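Long-range contacts in VMB-1 (Vibrio alginolyticus, PDB 6JV4), which probably hydrolyses beta-lactam antibiotics to substituted beta-amino acids, as a zinc-dependent subclass B1 metallo-beta-lactamase of the periplasm: residues 7-12 with 61-66; 48-53 with 128-133; 102-107 with 121-126. All blocks are in the same frame, centred on the assembly; numbering follows the deposited sequence.

Contact 1 (7-12 with 61-66); sequences EGTKEL and TKQLIE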
loop_
_atom_site.group_PDB
_atom_site.type_symbol
_atom_site.label_atom_id
_atom_site.label_comp_id
_atom_site.label_asym_id
_atom_site.label_seq_id
_atom_site.Cartn_x
_atom_site.Cartn_y
_atom_site.Cartn_z
ATOM N N GLU A 7 -10.236 13.859 -15.473
ATOM C CA GLU A 7 -8.747 14.083 -15.570
ATOM C C GLU A 7 -8.108 14.280 -14.171
ATOM O O GLU A 7 -6.863 14.464 -14.110
ATOM C CB GLU A 7 -8.447 15.248 -16.525
ATOM C CG GLU A 7 -8.937 16.615 -16.054
ATOM C CD GLU A 7 -8.585 17.771 -16.980
ATOM O OE1 GLU A 7 -7.379 18.062 -17.145
ATOM O OE2 GLU A 7 -9.516 18.379 -17.548
ATOM N N GLY A 8 -8.893 14.202 -13.090
ATOM C CA GLY A 8 -8.425 14.294 -11.684
ATOM C C GLY A 8 -8.209 15.738 -11.220
ATOM O O GLY A 8 -8.650 16.674 -11.909
ATOM N N THR A 9 -7.497 15.936 -10.121
ATOM C CA THR A 9 -7.091 17.264 -9.603
ATOM C C THR A 9 -5.582 17.426 -9.788
ATOM O O THR A 9 -4.962 16.559 -10.339
ATOM C CB THR A 9 -7.491 17.443 -8.149
ATOM O OG1 THR A 9 -6.586 16.648 -7.405
ATOM C CG2 THR A 9 -8.930 17.062 -7.841
ATOM N N LYS A 10 -5.001 18.501 -9.288
ATOM C CA LYS A 10 -3.531 18.660 -9.322
ATOM C C LYS A 10 -2.903 17.749 -8.280
ATOM O O LYS A 10 -1.689 17.509 -8.387
ATOM C CB LYS A 10 -3.094 20.088 -8.981
ATOM C CG LYS A 10 -3.568 21.137 -9.980
ATOM C CD LYS A 10 -3.193 20.788 -11.385
ATOM C CE LYS A 10 -3.274 21.974 -12.323
ATOM N NZ LYS A 10 -3.622 21.484 -13.672
ATOM N N GLU A 11 -3.694 17.200 -7.360
ATOM C CA GLU A 11 -3.130 16.392 -6.242
ATOM C C GLU A 11 -3.526 14.918 -6.386
ATOM O O GLU A 11 -2.850 14.105 -5.748
ATOM C CB GLU A 11 -3.602 16.882 -4.877
ATOM C CG GLU A 11 -3.158 18.303 -4.532
ATOM C CD GLU A 11 -3.884 19.414 -5.280
ATOM O OE1 GLU A 11 -5.066 19.267 -5.560
ATOM O OE2 GLU A 11 -3.216 20.468 -5.576
ATOM N N LEU A 12 -4.588 14.589 -7.112
ATOM C CA LEU A 12 -5.146 13.205 -7.062
ATOM C C LEU A 12 -5.645 12.792 -8.435
ATOM O O LEU A 12 -6.369 13.581 -9.072
ATOM C CB LEU A 12 -6.297 13.181 -6.055
ATOM C CG LEU A 12 -7.046 11.847 -5.921
ATOM C CD1 LEU A 12 -6.149 10.821 -5.299
ATOM C CD2 LEU A 12 -8.273 12.015 -5.054
ATOM N N THR A 61 -6.147 13.334 -0.005
ATOM C CA THR A 61 -6.987 12.471 0.865
ATOM C C THR A 61 -8.378 13.110 1.034
ATOM O O THR A 61 -9.429 12.422 0.898
ATOM C CB THR A 61 -6.313 12.174 2.202
ATOM O OG1 THR A 61 -5.022 11.604 1.919
ATOM C CG2 THR A 61 -7.160 11.283 3.068
ATOM N N LYS A 62 -8.412 14.417 1.251
ATOM C CA LYS A 62 -9.721 15.108 1.386
ATOM C C LYS A 62 -10.495 14.994 0.070
ATOM O O LYS A 62 -11.719 14.701 0.107
ATOM C CB LYS A 62 -9.500 16.575 1.761
ATOM C CG LYS A 62 -9.057 16.761 3.192
ATOM C CD LYS A 62 -8.872 18.215 3.577
ATOM C CE LYS A 62 -8.487 18.333 5.030
ATOM N NZ LYS A 62 -8.498 19.744 5.485
ATOM N N GLN A 63 -9.821 15.150 -1.071
ATOM C CA GLN A 63 -10.478 15.041 -2.401
ATOM C C GLN A 63 -10.988 13.606 -2.606
ATOM O O GLN A 63 -12.110 13.415 -3.156
ATOM C CB GLN A 63 -9.528 15.442 -3.513
ATOM C CG GLN A 63 -9.199 16.937 -3.495
ATOM C CD GLN A 63 -7.915 17.211 -4.243
ATOM O OE1 GLN A 63 -7.351 16.336 -4.885
ATOM N NE2 GLN A 63 -7.434 18.457 -4.196
ATOM N N LEU A 64 -10.208 12.622 -2.144
ATOM C CA LEU A 64 -10.617 11.205 -2.304
ATOM C C LEU A 64 -11.876 10.952 -1.461
ATOM O O LEU A 64 -12.799 10.273 -1.967
ATOM C CB LEU A 64 -9.479 10.279 -1.875
ATOM C CG LEU A 64 -9.773 8.791 -2.079
ATOM C CD1 LEU A 64 -10.160 8.490 -3.518
ATOM C CD2 LEU A 64 -8.583 7.941 -1.638
ATOM N N ILE A 65 -11.913 11.438 -0.232
ATOM C CA ILE A 65 -13.112 11.275 0.653
ATOM C C ILE A 65 -14.318 11.940 -0.022
ATOM O O ILE A 65 -15.413 11.313 -0.075
ATOM C CB ILE A 65 -12.822 11.835 2.044
ATOM C CG1 ILE A 65 -11.856 10.913 2.796
ATOM C CG2 ILE A 65 -14.095 12.078 2.857
ATOM C CD1 ILE A 65 -11.224 11.570 3.969
ATOM N N GLU A 66 -14.140 13.121 -0.604
ATOM C CA GLU A 66 -15.258 13.827 -1.312
ATOM C C GLU A 66 -15.750 12.949 -2.461
ATOM O O GLU A 66 -16.984 12.811 -2.645
ATOM C CB GLU A 66 -14.824 15.208 -1.829
ATOM C CG GLU A 66 -14.646 16.237 -0.736
ATOM C CD GLU A 66 -13.746 17.432 -1.055
ATOM O OE1 GLU A 66 -13.296 18.110 -0.076
ATOM O OE2 GLU A 66 -13.481 17.695 -2.274
#

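Contact 2 (48-53 with 128-133); sequences EAHMID and FEFIDG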
loop_
_atom_site.group_PDB
_atom_site.type_symbol
_atom_site.label_atom_id
_atom_site.label_comp_id
_atom_site.label_asym_id
_atom_site.label_seq_id
_atom_site.Cartn_x
_atom_site.Cartn_y
_atom_site.Cartn_z
ATOM N N GLU A 48 -20.181 0.426 1.170
ATOM C CA GLU A 48 -19.040 0.816 2.026
ATOM C C GLU A 48 -17.781 0.863 1.154
ATOM O O GLU A 48 -17.612 0.038 0.260
ATOM C CB GLU A 48 -18.893 -0.142 3.197
ATOM C CG GLU A 48 -20.155 -0.214 4.047
ATOM C CD GLU A 48 -20.035 -1.187 5.202
ATOM O OE1 GLU A 48 -19.311 -2.198 5.070
ATOM O OE2 GLU A 48 -20.702 -0.937 6.220
ATOM N N ALA A 49 -16.938 1.843 1.412
ATOM C CA ALA A 49 -15.640 1.958 0.725
ATOM C C ALA A 49 -14.539 1.888 1.765
ATOM O O ALA A 49 -14.730 2.286 2.941
ATOM C CB ALA A 49 -15.532 3.264 -0.021
ATOM N N HIS A 50 -13.368 1.478 1.282
ATOM C CA HIS A 50 -12.202 1.253 2.145
ATOM C C HIS A 50 -10.963 1.723 1.413
ATOM O O HIS A 50 -10.885 1.505 0.197
ATOM C CB HIS A 50 -12.110 -0.219 2.481
ATOM C CG HIS A 50 -13.340 -0.773 3.112
ATOM N ND1 HIS A 50 -13.466 -0.860 4.477
ATOM C CD2 HIS A 50 -14.459 -1.313 2.581
ATOM C CE1 HIS A 50 -14.632 -1.444 4.759
ATOM N NE2 HIS A 50 -15.240 -1.734 3.626
ATOM N N MET A 51 -10.062 2.385 2.109
ATOM C CA MET A 51 -8.768 2.801 1.509
ATOM C C MET A 51 -7.684 1.791 1.842
ATOM O O MET A 51 -7.597 1.336 3.013
ATOM C CB MET A 51 -8.317 4.173 2.020
ATOM C CG MET A 51 -9.184 5.256 1.608
ATOM S SD MET A 51 -8.384 6.813 2.192
ATOM C CE MET A 51 -9.846 7.837 2.133
ATOM N N ILE A 52 -6.809 1.535 0.878
ATOM C CA ILE A 52 -5.524 0.846 1.071
ATOM C C ILE A 52 -4.452 1.900 0.778
ATOM O O ILE A 52 -4.344 2.279 -0.387
ATOM C CB ILE A 52 -5.421 -0.411 0.188
ATOM C CG1 ILE A 52 -6.535 -1.418 0.535
ATOM C CG2 ILE A 52 -4.035 -1.011 0.329
ATOM C CD1 ILE A 52 -6.558 -2.578 -0.411
ATOM N N ASP A 53 -3.817 2.391 1.838
ATOM C CA ASP A 53 -2.917 3.565 1.850
ATOM C C ASP A 53 -3.760 4.841 1.667
ATOM O O ASP A 53 -4.810 4.826 1.016
ATOM C CB ASP A 53 -1.752 3.449 0.876
ATOM C CG ASP A 53 -0.686 2.424 1.260
ATOM O OD1 ASP A 53 -0.819 1.750 2.354
ATOM O OD2 ASP A 53 0.362 2.411 0.540
ATOM N N PHE A 128 -4.840 -11.281 8.184
ATOM C CA PHE A 128 -5.949 -10.499 8.773
ATOM C C PHE A 128 -6.972 -10.226 7.675
ATOM O O PHE A 128 -6.622 -9.733 6.572
ATOM C CB PHE A 128 -5.440 -9.205 9.422
ATOM C CG PHE A 128 -6.530 -8.339 9.997
ATOM C CD1 PHE A 128 -7.052 -8.629 11.250
ATOM C CD2 PHE A 128 -7.042 -7.242 9.332
ATOM C CE1 PHE A 128 -8.068 -7.856 11.804
ATOM C CE2 PHE A 128 -8.028 -6.442 9.911
ATOM C CZ PHE A 128 -8.581 -6.790 11.120
ATOM N N GLU A 129 -8.241 -10.514 7.975
ATOM C CA GLU A 129 -9.346 -10.191 7.058
ATOM C C GLU A 129 -9.722 -8.736 7.240
ATOM O O GLU A 129 -10.416 -8.375 8.213
ATOM C CB GLU A 129 -10.538 -11.135 7.279
ATOM C CG GLU A 129 -10.346 -12.487 6.657
ATOM C CD GLU A 129 -10.328 -12.470 5.133
ATOM O OE1 GLU A 129 -11.437 -12.412 4.471
ATOM O OE2 GLU A 129 -9.212 -12.519 4.607
ATOM N N PHE A 130 -9.184 -7.867 6.398
ATOM C CA PHE A 130 -9.465 -6.415 6.481
ATOM C C PHE A 130 -10.916 -6.125 6.029
ATOM O O PHE A 130 -11.605 -5.272 6.617
ATOM C CB PHE A 130 -8.408 -5.670 5.671
ATOM C CG PHE A 130 -8.740 -4.224 5.454
ATOM C CD1 PHE A 130 -8.911 -3.378 6.547
ATOM C CD2 PHE A 130 -8.726 -3.675 4.182
ATOM C CE1 PHE A 130 -9.205 -2.039 6.349
ATOM C CE2 PHE A 130 -8.998 -2.336 3.993
ATOM C CZ PHE A 130 -9.223 -1.510 5.075
ATOM N N ILE A 131 -11.362 -6.771 4.965
ATOM C CA ILE A 131 -12.771 -6.726 4.503
ATOM C C ILE A 131 -13.183 -8.183 4.311
ATOM O O ILE A 131 -12.613 -8.877 3.463
ATOM C CB ILE A 131 -12.972 -5.905 3.211
ATOM C CG1 ILE A 131 -12.239 -4.556 3.236
ATOM C CG2 ILE A 131 -14.471 -5.743 2.925
ATOM C CD1 ILE A 131 -12.140 -3.853 1.886
ATOM N N ASP A 132 -14.168 -8.640 5.074
ATOM C CA ASP A 132 -14.566 -10.075 5.079
ATOM C C ASP A 132 -14.877 -10.551 3.655
ATOM O O ASP A 132 -15.789 -10.008 3.035
ATOM C CB ASP A 132 -15.744 -10.302 6.034
ATOM C CG ASP A 132 -15.337 -10.218 7.500
ATOM O OD1 ASP A 132 -14.119 -10.403 7.808
ATOM O OD2 ASP A 132 -16.231 -9.987 8.345
ATOM N N GLY A 133 -14.100 -11.521 3.164
ATOM C CA GLY A 133 -14.267 -12.163 1.844
ATOM C C GLY A 133 -13.736 -11.319 0.691
ATOM O O GLY A 133 -13.955 -11.715 -0.486
#

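Contact 3 (102-107 with 121-126); sequences YATSLT and DEISSN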
loop_
_atom_site.group_PDB
_atom_site.type_symbol
_atom_site.label_atom_id
_atom_site.label_comp_id
_atom_site.label_asym_id
_atom_site.label_seq_id
_atom_site.Cartn_x
_atom_site.Cartn_y
_atom_site.Cartn_z
ATOM N N TYR A 102 -6.371 0.959 10.262
ATOM C CA TYR A 102 -5.776 -0.325 10.650
ATOM C C TYR A 102 -4.299 -0.332 10.296
ATOM O O TYR A 102 -3.949 0.133 9.221
ATOM C CB TYR A 102 -6.417 -1.469 9.882
ATOM C CG TYR A 102 -7.798 -1.827 10.369
ATOM C CD1 TYR A 102 -7.975 -2.843 11.297
ATOM C CD2 TYR A 102 -8.883 -1.087 9.986
ATOM C CE1 TYR A 102 -9.239 -3.149 11.784
ATOM C CE2 TYR A 102 -10.155 -1.382 10.456
ATOM C CZ TYR A 102 -10.327 -2.432 11.339
ATOM O OH TYR A 102 -11.587 -2.712 11.758
ATOM N N ALA A 103 -3.481 -0.800 11.222
ATOM C CA ALA A 103 -2.030 -0.956 11.012
ATOM C C ALA A 103 -1.591 -2.136 11.841
ATOM O O ALA A 103 -2.205 -2.375 12.913
ATOM C CB ALA A 103 -1.264 0.298 11.371
ATOM N N THR A 104 -0.521 -2.803 11.437
ATOM C CA THR A 104 0.021 -3.872 12.276
ATOM C C THR A 104 0.692 -3.279 13.515
ATOM O O THR A 104 1.031 -2.072 13.571
ATOM C CB THR A 104 1.007 -4.797 11.562
ATOM O OG1 THR A 104 2.217 -4.051 11.392
ATOM C CG2 THR A 104 0.502 -5.325 10.239
ATOM N N SER A 105 0.904 -4.158 14.490
ATOM C CA SER A 105 1.683 -3.854 15.716
ATOM C C SER A 105 3.066 -3.320 15.351
ATOM O O SER A 105 3.600 -2.450 16.085
ATOM C CB SER A 105 1.760 -5.083 16.616
ATOM O OG SER A 105 2.339 -6.200 15.961
ATOM N N LEU A 106 3.695 -3.863 14.327
ATOM C CA LEU A 106 5.016 -3.371 13.899
ATOM C C LEU A 106 4.880 -1.978 13.287
ATOM O O LEU A 106 5.770 -1.109 13.549
ATOM C CB LEU A 106 5.657 -4.318 12.878
ATOM C CG LEU A 106 6.141 -5.680 13.357
ATOM C CD1 LEU A 106 6.675 -6.492 12.183
ATOM C CD2 LEU A 106 7.213 -5.495 14.447
ATOM N N THR A 107 3.885 -1.737 12.450
ATOM C CA THR A 107 3.726 -0.392 11.874
ATOM C C THR A 107 3.540 0.615 13.039
ATOM O O THR A 107 4.131 1.722 13.023
ATOM C CB THR A 107 2.603 -0.356 10.836
ATOM O OG1 THR A 107 2.976 -1.211 9.754
ATOM C CG2 THR A 107 2.324 1.055 10.388
ATOM N N ASP A 121 -7.073 0.925 15.161
ATOM C CA ASP A 121 -7.280 -0.521 15.245
ATOM C C ASP A 121 -5.968 -1.224 14.869
ATOM O O ASP A 121 -5.357 -0.807 13.878
ATOM C CB ASP A 121 -8.425 -0.939 14.326
ATOM C CG ASP A 121 -9.746 -0.413 14.882
ATOM O OD1 ASP A 121 -10.004 0.768 14.754
ATOM O OD2 ASP A 121 -10.394 -1.177 15.570
ATOM N N GLU A 122 -5.512 -2.148 15.719
ATOM C CA GLU A 122 -4.185 -2.778 15.513
ATOM C C GLU A 122 -4.367 -4.188 14.982
ATOM O O GLU A 122 -5.167 -4.993 15.562
ATOM C CB GLU A 122 -3.371 -2.761 16.800
ATOM C CG GLU A 122 -1.948 -3.227 16.605
ATOM C CD GLU A 122 -1.022 -2.732 17.722
ATOM O OE1 GLU A 122 -0.467 -1.623 17.622
ATOM O OE2 GLU A 122 -0.903 -3.468 18.710
ATOM N N ILE A 123 -3.643 -4.518 13.929
ATOM C CA ILE A 123 -3.617 -5.903 13.420
ATOM C C ILE A 123 -2.553 -6.656 14.202
ATOM O O ILE A 123 -1.379 -6.238 14.166
ATOM C CB ILE A 123 -3.353 -5.891 11.916
ATOM C CG1 ILE A 123 -4.481 -5.187 11.192
ATOM C CG2 ILE A 123 -3.053 -7.279 11.383
ATOM C CD1 ILE A 123 -4.147 -4.865 9.726
ATOM N N SER A 124 -2.935 -7.754 14.850
ATOM C CA SER A 124 -2.015 -8.449 15.772
ATOM C C SER A 124 -1.753 -9.873 15.278
ATOM O O SER A 124 -1.436 -10.764 16.088
ATOM C CB SER A 124 -2.580 -8.393 17.187
ATOM O OG SER A 124 -3.879 -8.939 17.176
ATOM N N SER A 125 -1.846 -10.123 13.981
ATOM C CA SER A 125 -1.569 -11.434 13.366
ATOM C C SER A 125 -0.922 -11.248 12.001
ATOM O O SER A 125 -0.989 -10.146 11.433
ATOM C CB SER A 125 -2.834 -12.281 13.274
ATOM O OG SER A 125 -3.858 -11.501 12.710
ATOM N N ASN A 126 -0.288 -12.295 11.517
ATOM C CA ASN A 126 0.390 -12.254 10.197
ATOM C C ASN A 126 -0.611 -12.237 9.047
ATOM O O ASN A 126 -0.222 -11.777 7.976
ATOM C CB ASN A 126 1.347 -13.417 10.008
ATOM C CG ASN A 126 2.494 -13.339 10.979
ATOM O OD1 ASN A 126 3.014 -12.240 11.223
ATOM N ND2 ASN A 126 2.932 -14.504 11.434
HETATM O O HOH W 1 2.618 -1.632 18.478
#

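Contact 1 (7-12 with 61-66)
The flat amide of Gln-63 is the piece on which this contact is built. Over one of its faces lies the methyl of Thr-9, with CG2 3.7 Å from Gln-63 CD. The hydroxyl of the same threonine approaches from that side too, above the carbonyl plane, and donates to the amide oxygen (Thr-9 OG1 to Gln-63 OE1, 2.7 Å). At the edge beyond the nitrogen, Glu-11 OE1 lies in the amide plane. Gln-63 NE2 gives it an almost straight bond (175°), 2.9 Å long to Glu-11 OE1, but meets that oxygen from above the carboxylate plane, the two flat groups being turned 62° apart. With one bond to its oxygen and one to its nitrogen, the amide has its flip fixed.

Thr-9 is itself held in place. Its hydroxyl takes the crowded position between backbone N and carbonyl carbon (chi1 74°), where OG1 accepts from Glu-11 N at 2.9 Å, an ST turn, and from Leu-12 N. OG1 is thus gripped by three bonds, two received from its own loop and one sent to the helix. The backbone bond from Thr-9 N to Leu-12 O, 2.8 Å, closes the same turn. Glu-11 bends at its second torsion and crosses the extended glutamine at about a right angle.

Beneath the polar tips, the leucines supply apolar packing: Leu-12 CD2 rests 3.8 Å from Leu-64 CB, against the helix backbone.

The N-terminal loop, just before strand 13-16, is thereby fastened to the flank of helix 58-70 that carries Gln-63 and Leu-64, away from the zinc site. Leu-12 and Leu-64 both also touch His-24 of strand 21-30, while the far side of the helix packs on helix 91-96, and Leu-64 and Ile-65 reach Met-51 of strand 48-52.

Contact 2 (48-53 with 128-133)
Ring packing comes first. His-50 turns an edge toward the face of Phe-130 in an offset edge-to-face pair, with ring centroids 5.7 Å apart and planes at 75°. The imidazole is placed there by a first torsion that sets CG anti to the carbonyl carbon (chi1 -56°), whereas the phenylalanine swings CG anti to its backbone N.

A CH-pi contact covers one face of the same imidazole. Ile-131 reaches it tip to tip, its CD1 3.8 Å from the centroid of the His-50 ring, and CG1 stands over the ring centre, so that the end of the isoleucine lies flat on the histidine. The closest approach is Ile-131 CD1 to His-50 CD2, 3.5 Å.

Apolar contacts fill in round the phenyl tip: Phe-130 CE2 lies 4.1 Å from His-50 CB and 4.3 Å from Ile-52 CG1. The same tip makes a plain van der Waals contact with a backbone oxygen, Phe-130 CZ to Met-51 O at 3.9 Å.

No hydrogen bond joins the two segments. The buried His-50 ND1 is bonded to Ser-77 OG, which fixes the turn of the ring. Within 128-133, Gly-133 N donates to Glu-129 OE1 (3.1 Å, 164°), bracing the turn beyond Ile-131, and Phe-130 with Ile-131 forms a classic beta bulge facing Ala-135.

This is packing between the two sheets of the metallo-beta-lactamase alpha-beta/beta-alpha sandwich. Phe-130 and Ile-131 come from the connection between strands 127-129 and 135-138, where the chain turns a corner at Phe-130. Phe-130 also touches Ser-77 and Val-79 of strand 74-79, and Ile-131 touches Val-43 and Asn-45 of strand 36-45. Strand 48-52 lies between those two strands and turns Ala-49 and Met-51 the other way, onto helix 58-70.

Contact 3 (102-107 with 121-126)
Strands 100-104 and 121-123 are the parallel partners of a beta-alpha-beta unit, and segment 102-107 carries the chain from the first strand into its helix, 105-113. Backbone bonds alternate across the pair. Ala-103 N donates to Asp-121 O at 3.3 Å, an oxygen that also bonds Ser-119 OG. Ala-103 O accepts from Ile-123 N in the shortest and straightest of the three (2.8 Å, 169°). Ser-105 N, already in the helix, still gives its hydrogen to Ile-123 O at 3.1 Å, so the helix start is tied to the edge strand.

Thr-104 is the N-cap. Its hydroxyl sits in the crowded position between backbone N and carbonyl carbon (chi1 73°), from where OG1 accepts from Thr-107 N at 3.0 Å; the hydroxyl of Thr-107 is bonded in turn to Asp-147.

Glu-122, extended beyond CG, lays its carboxylate along Ser-105. A water donates to Ser-105 O (2.7 Å) and to Glu-122 OE1, and that carboxylate oxygen also bonds Asn-108 ND2 one turn further on.

On the opposite face of the pair, Ile-123 CD1 packs 4.1 Å from Tyr-102 CB. Tyr-102 and Asp-121 run side by side there, and Asp-121 CB makes a CH-pi contact over one face of the phenol ring, displaced toward its rim and 3.5 Å from Tyr-102 CE1.

How the contacts relate
Contact 2 lies between the other two in space. Met-51 of its strand presses its CE against Ile-65 CG1 of contact 1, 3.7 Å away. From its other segment, Phe-130 CE1 meets Tyr-102 CD2 of contact 3 at 3.8 Å, and Phe-128 CB lies 3.6 Å from Ile-123 CG2. Contacts 1 and 3 do not touch; their nearest atoms are about 13 Å apart. Along the chain, contact 3 is nested within the loop closed by contact 2, whereas contacts 1 and 2 cross. Neither contact 2 nor 3 reaches the zinc ions: the side chains of Ile-52 and Thr-104 lie about 13 Å from one, that of Thr-104 about 8 Å from that of the ligand His-82.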